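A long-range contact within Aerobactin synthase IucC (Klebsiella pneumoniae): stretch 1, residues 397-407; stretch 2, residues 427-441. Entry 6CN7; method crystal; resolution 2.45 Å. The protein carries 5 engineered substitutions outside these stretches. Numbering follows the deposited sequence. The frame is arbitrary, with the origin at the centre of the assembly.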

# COMPACT_ATOMS: atom_id res chain seq x y z
N THR A 397 46.59 -15.06 -15.84
CA THR A 397 46.11 -14.87 -17.20
C THR A 397 44.61 -14.62 -17.24
O THR A 397 44.13 -13.87 -18.10
CB THR A 397 46.47 -16.07 -18.08
OG1 THR A 397 47.89 -16.24 -18.11
CG2 THR A 397 45.95 -15.89 -19.50
N TRP A 398 43.87 -15.25 -16.34
CA TRP A 398 42.42 -15.04 -16.28
C TRP A 398 42.10 -13.61 -15.87
O TRP A 398 41.28 -12.93 -16.51
CB TRP A 398 41.80 -16.04 -15.30
CG TRP A 398 40.31 -16.15 -15.37
CD1 TRP A 398 39.59 -17.13 -15.99
CD2 TRP A 398 39.36 -15.26 -14.78
NE1 TRP A 398 38.25 -16.90 -15.83
CE2 TRP A 398 38.08 -15.76 -15.09
CE3 TRP A 398 39.46 -14.09 -14.02
CZ2 TRP A 398 36.91 -15.13 -14.67
CZ3 TRP A 398 38.30 -13.47 -13.61
CH2 TRP A 398 37.04 -13.99 -13.93
N LEU A 399 42.75 -13.11 -14.82
CA LEU A 399 42.55 -11.73 -14.39
C LEU A 399 42.92 -10.75 -15.49
O LEU A 399 42.20 -9.77 -15.72
CB LEU A 399 43.37 -11.45 -13.13
CG LEU A 399 42.71 -11.80 -11.79
CD1 LEU A 399 42.44 -13.28 -11.68
CD2 LEU A 399 43.59 -11.34 -10.64
N THR A 400 44.04 -10.99 -16.18
CA THR A 400 44.43 -10.10 -17.27
C THR A 400 43.33 -10.01 -18.32
O THR A 400 43.01 -8.92 -18.80
CB THR A 400 45.74 -10.59 -17.90
OG1 THR A 400 46.80 -10.52 -16.94
CG2 THR A 400 46.11 -9.74 -19.12
N GLN A 401 42.75 -11.16 -18.68
CA GLN A 401 41.63 -11.16 -19.63
C GLN A 401 40.47 -10.32 -19.10
O GLN A 401 39.87 -9.53 -19.84
CB GLN A 401 41.18 -12.59 -19.90
CG GLN A 401 40.07 -12.72 -20.93
CD GLN A 401 40.51 -12.33 -22.32
OE1 GLN A 401 41.70 -12.12 -22.57
NE2 GLN A 401 39.55 -12.21 -23.23
N LEU A 402 40.13 -10.48 -17.82
CA LEU A 402 39.05 -9.69 -17.23
C LEU A 402 39.33 -8.20 -17.33
O LEU A 402 38.43 -7.41 -17.63
CB LEU A 402 38.84 -10.10 -15.77
CG LEU A 402 37.80 -9.31 -14.97
CD1 LEU A 402 36.40 -9.55 -15.51
CD2 LEU A 402 37.88 -9.66 -13.50
N PHE A 403 40.58 -7.79 -17.06
CA PHE A 403 40.91 -6.37 -17.07
C PHE A 403 40.87 -5.80 -18.48
O PHE A 403 40.45 -4.66 -18.68
CB PHE A 403 42.28 -6.15 -16.44
CG PHE A 403 42.36 -6.53 -14.98
CD1 PHE A 403 41.24 -6.44 -14.16
CD2 PHE A 403 43.54 -6.97 -14.43
CE1 PHE A 403 41.31 -6.78 -12.83
CE2 PHE A 403 43.62 -7.32 -13.09
CZ PHE A 403 42.50 -7.22 -12.29
N ARG A 404 41.31 -6.58 -19.48
CA ARG A 404 41.24 -6.11 -20.86
C ARG A 404 39.80 -6.02 -21.34
O ARG A 404 39.49 -5.19 -22.21
CB ARG A 404 42.05 -7.04 -21.76
CG ARG A 404 43.52 -7.17 -21.38
CD ARG A 404 44.17 -8.32 -22.14
NE ARG A 404 44.29 -8.01 -23.56
CZ ARG A 404 44.46 -8.92 -24.51
NH1 ARG A 404 44.51 -10.21 -24.22
NH2 ARG A 404 44.56 -8.52 -25.78
N VAL A 405 38.91 -6.85 -20.80
CA VAL A 405 37.52 -6.87 -21.24
C VAL A 405 36.73 -5.71 -20.62
O VAL A 405 35.84 -5.15 -21.26
CB VAL A 405 36.89 -8.23 -20.89
CG1 VAL A 405 35.37 -8.17 -20.97
CG2 VAL A 405 37.43 -9.30 -21.83
N VAL A 406 37.03 -5.36 -19.38
CA VAL A 406 36.21 -4.43 -18.59
C VAL A 406 36.82 -3.03 -18.54
O VAL A 406 36.18 -2.05 -18.90
CB VAL A 406 35.99 -4.99 -17.17
CG1 VAL A 406 35.19 -4.00 -16.33
CG2 VAL A 406 35.27 -6.33 -17.23
N VAL A 407 38.08 -2.93 -18.10
CA VAL A 407 38.62 -1.63 -17.74
C VAL A 407 39.10 -0.87 -18.97
O VAL A 407 38.87 0.34 -19.08
CB VAL A 407 39.75 -1.80 -16.70
CG1 VAL A 407 40.32 -0.45 -16.29
CG2 VAL A 407 39.25 -2.57 -15.49
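Stretch 2 (427-441) NITLAMKKGVPQRVL

Stretch 2 is a β-hairpin packed against the helix of stretch 1. Its first strand reaches Lys 433, a type I' turn spans Lys 433 to Val 436, and the second strand runs from Val 436 through Leu 441. Backbone hydrogen bonds join the arms, among them Leu 441 N to Thr 429 O (2.7 Å) and Lys 433 N to Val 436 O (3.1 Å). The two arms meet the helix differently. The first strand runs at 131° to it, with axes 10.4 Å apart at closest approach; the second runs nearly along it, at a signed crossing angle of -24° and an axial approach of 7.2 Å.

Asn 427 lies out of reach of the helix. Ile 428, in extended conformation, points its CA-to-CB bond toward the helix, and its CD1 lies 4.3 Å from Val 406 CG1. Thr 429 makes no contact, but Leu 430 is long enough to bridge the wider gap beneath the first strand: its CD2 comes within 3.6 Å of Val 406 CG2, and its CD1 within 3.8 Å of Leu 402 CD1. The small Ala 431 does not touch the helix. Met 432 leaves its backbone sideways, yet its flexible chain, m at all three chi angles, brings CE to 4.3 Å from Trp 398 CZ2, at the edge of the indole ring.

Lys 433 and Lys 434 stay clear of the helix as the chain turns. Gly 435 has a phi of 82°, a value glycine adopts easily, and its carbonyl accepts the one hydrogen bond between the stretches: Trp 398 NE1 to Gly 435 O, 2.6 Å and nearly linear at 169°. The buried indole thus satisfies its polar N-H while its carbon atoms pack against apolar neighbours.

Val 436 begins the second strand, its CG1 4.2 Å from Gln 401 CG. Pro 437 points toward the helix and offers a compact apolar surface; its CD lies 3.7 Å from Trp 398 CZ2, and its CG 4.1 Å from Leu 402 CA, so the ring packs close to the helical backbone as well. Gln 438 and Arg 439 direct their CA-to-CB bonds away, leaving their backbone to meet the helix: Val 405 CG2 is 3.9 Å from Gln 438 O, and Val 405 CG1 only 3.4 Å from Arg 439 C. Here the CA atoms of Val 405 and Arg 439 are 5.4 Å apart. Val 440 turns toward the helix again, its branched side chain fitting this narrow space with CB 3.9 Å from Val 405 CG1. Leu 441 is beyond reach.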

# COMPACT_ATOMS: atom_id res chain seq x y z
N ASN A 427 25.66 -3.12 -12.88
CA ASN A 427 25.37 -2.60 -14.21
C ASN A 427 26.44 -2.98 -15.22
O ASN A 427 26.45 -2.45 -16.33
CB ASN A 427 25.19 -1.08 -14.18
CG ASN A 427 26.39 -0.36 -13.58
OD1 ASN A 427 27.27 -0.99 -12.99
ND2 ASN A 427 26.42 0.96 -13.72
N ILE A 428 27.35 -3.88 -14.85
CA ILE A 428 28.32 -4.46 -15.77
C ILE A 428 27.98 -5.93 -15.93
O ILE A 428 27.99 -6.69 -14.95
CB ILE A 428 29.76 -4.28 -15.27
CG1 ILE A 428 30.16 -2.81 -15.34
CG2 ILE A 428 30.74 -5.14 -16.10
CD1 ILE A 428 31.47 -2.50 -14.68
N THR A 429 27.67 -6.34 -17.16
CA THR A 429 27.39 -7.73 -17.48
C THR A 429 28.56 -8.31 -18.26
O THR A 429 29.11 -7.66 -19.15
CB THR A 429 26.10 -7.85 -18.31
OG1 THR A 429 25.00 -7.33 -17.56
CG2 THR A 429 25.82 -9.31 -18.66
N LEU A 430 28.95 -9.53 -17.90
CA LEU A 430 30.03 -10.24 -18.57
C LEU A 430 29.46 -11.42 -19.34
O LEU A 430 28.60 -12.15 -18.84
CB LEU A 430 31.07 -10.76 -17.57
CG LEU A 430 31.80 -9.72 -16.72
CD1 LEU A 430 32.68 -10.43 -15.71
CD2 LEU A 430 32.63 -8.79 -17.60
N ALA A 431 29.94 -11.60 -20.57
CA ALA A 431 29.62 -12.78 -21.36
C ALA A 431 30.64 -13.86 -21.03
O ALA A 431 31.84 -13.67 -21.23
CB ALA A 431 29.63 -12.46 -22.85
N MET A 432 30.16 -14.99 -20.51
CA MET A 432 31.02 -16.07 -20.04
C MET A 432 30.85 -17.29 -20.93
O MET A 432 29.73 -17.67 -21.27
CB MET A 432 30.69 -16.44 -18.59
CG MET A 432 30.78 -15.29 -17.60
SD MET A 432 32.46 -14.70 -17.34
CE MET A 432 33.23 -16.12 -16.56
N LYS A 433 31.98 -17.89 -21.31
CA LYS A 433 31.99 -19.16 -22.03
C LYS A 433 33.09 -20.03 -21.46
O LYS A 433 34.27 -19.70 -21.57
CB LYS A 433 32.20 -18.94 -23.53
N LYS A 434 32.70 -21.15 -20.84
CA LYS A 434 33.65 -22.09 -20.27
C LYS A 434 34.61 -21.40 -19.31
O LYS A 434 35.83 -21.59 -19.36
CB LYS A 434 34.40 -22.84 -21.37
CG LYS A 434 33.49 -23.61 -22.31
CD LYS A 434 34.26 -24.55 -23.21
CE LYS A 434 33.32 -25.48 -23.96
NZ LYS A 434 32.30 -24.72 -24.74
N GLY A 435 34.05 -20.57 -18.43
CA GLY A 435 34.80 -19.95 -17.36
C GLY A 435 35.58 -18.71 -17.74
O GLY A 435 36.22 -18.12 -16.86
N VAL A 436 35.56 -18.30 -19.00
CA VAL A 436 36.35 -17.16 -19.46
C VAL A 436 35.41 -15.99 -19.78
O VAL A 436 34.36 -16.21 -20.40
CB VAL A 436 37.19 -17.52 -20.69
CG1 VAL A 436 38.01 -16.32 -21.16
CG2 VAL A 436 38.11 -18.69 -20.37
N PRO A 437 35.73 -14.76 -19.38
CA PRO A 437 34.93 -13.61 -19.84
C PRO A 437 35.25 -13.28 -21.29
O PRO A 437 36.38 -12.94 -21.63
CB PRO A 437 35.37 -12.48 -18.89
CG PRO A 437 36.67 -12.90 -18.34
CD PRO A 437 36.67 -14.39 -18.30
N GLN A 438 34.23 -13.38 -22.15
CA GLN A 438 34.40 -13.13 -23.58
C GLN A 438 34.44 -11.64 -23.87
O GLN A 438 35.34 -11.16 -24.57
CB GLN A 438 33.26 -13.78 -24.36
CG GLN A 438 33.05 -15.26 -24.07
CD GLN A 438 34.08 -16.14 -24.74
OE1 GLN A 438 34.29 -16.06 -25.94
NE2 GLN A 438 34.74 -16.99 -23.95
N ARG A 439 33.47 -10.90 -23.35
CA ARG A 439 33.37 -9.47 -23.58
C ARG A 439 32.41 -8.89 -22.56
O ARG A 439 31.72 -9.62 -21.84
CB ARG A 439 32.92 -9.17 -25.02
CG ARG A 439 31.63 -9.85 -25.43
CD ARG A 439 31.48 -9.79 -26.94
NE ARG A 439 30.17 -10.23 -27.41
CZ ARG A 439 29.86 -11.48 -27.71
NH1 ARG A 439 30.76 -12.45 -27.58
NH2 ARG A 439 28.64 -11.78 -28.14
N VAL A 440 32.36 -7.56 -22.50
CA VAL A 440 31.52 -6.86 -21.54
C VAL A 440 30.29 -6.32 -22.25
O VAL A 440 30.33 -5.98 -23.44
CB VAL A 440 32.30 -5.73 -20.83
CG1 VAL A 440 32.57 -4.57 -21.78
CG2 VAL A 440 31.54 -5.25 -19.61
N LEU A 441 29.18 -6.27 -21.52
CA LEU A 441 27.93 -5.70 -22.01
C LEU A 441 27.52 -4.57 -21.08
O LEU A 441 27.39 -4.78 -19.87
CB LEU A 441 26.82 -6.76 -22.08
CG LEU A 441 26.84 -7.74 -23.26
CD1 LEU A 441 28.01 -8.71 -23.16
CD2 LEU A 441 25.53 -8.49 -23.33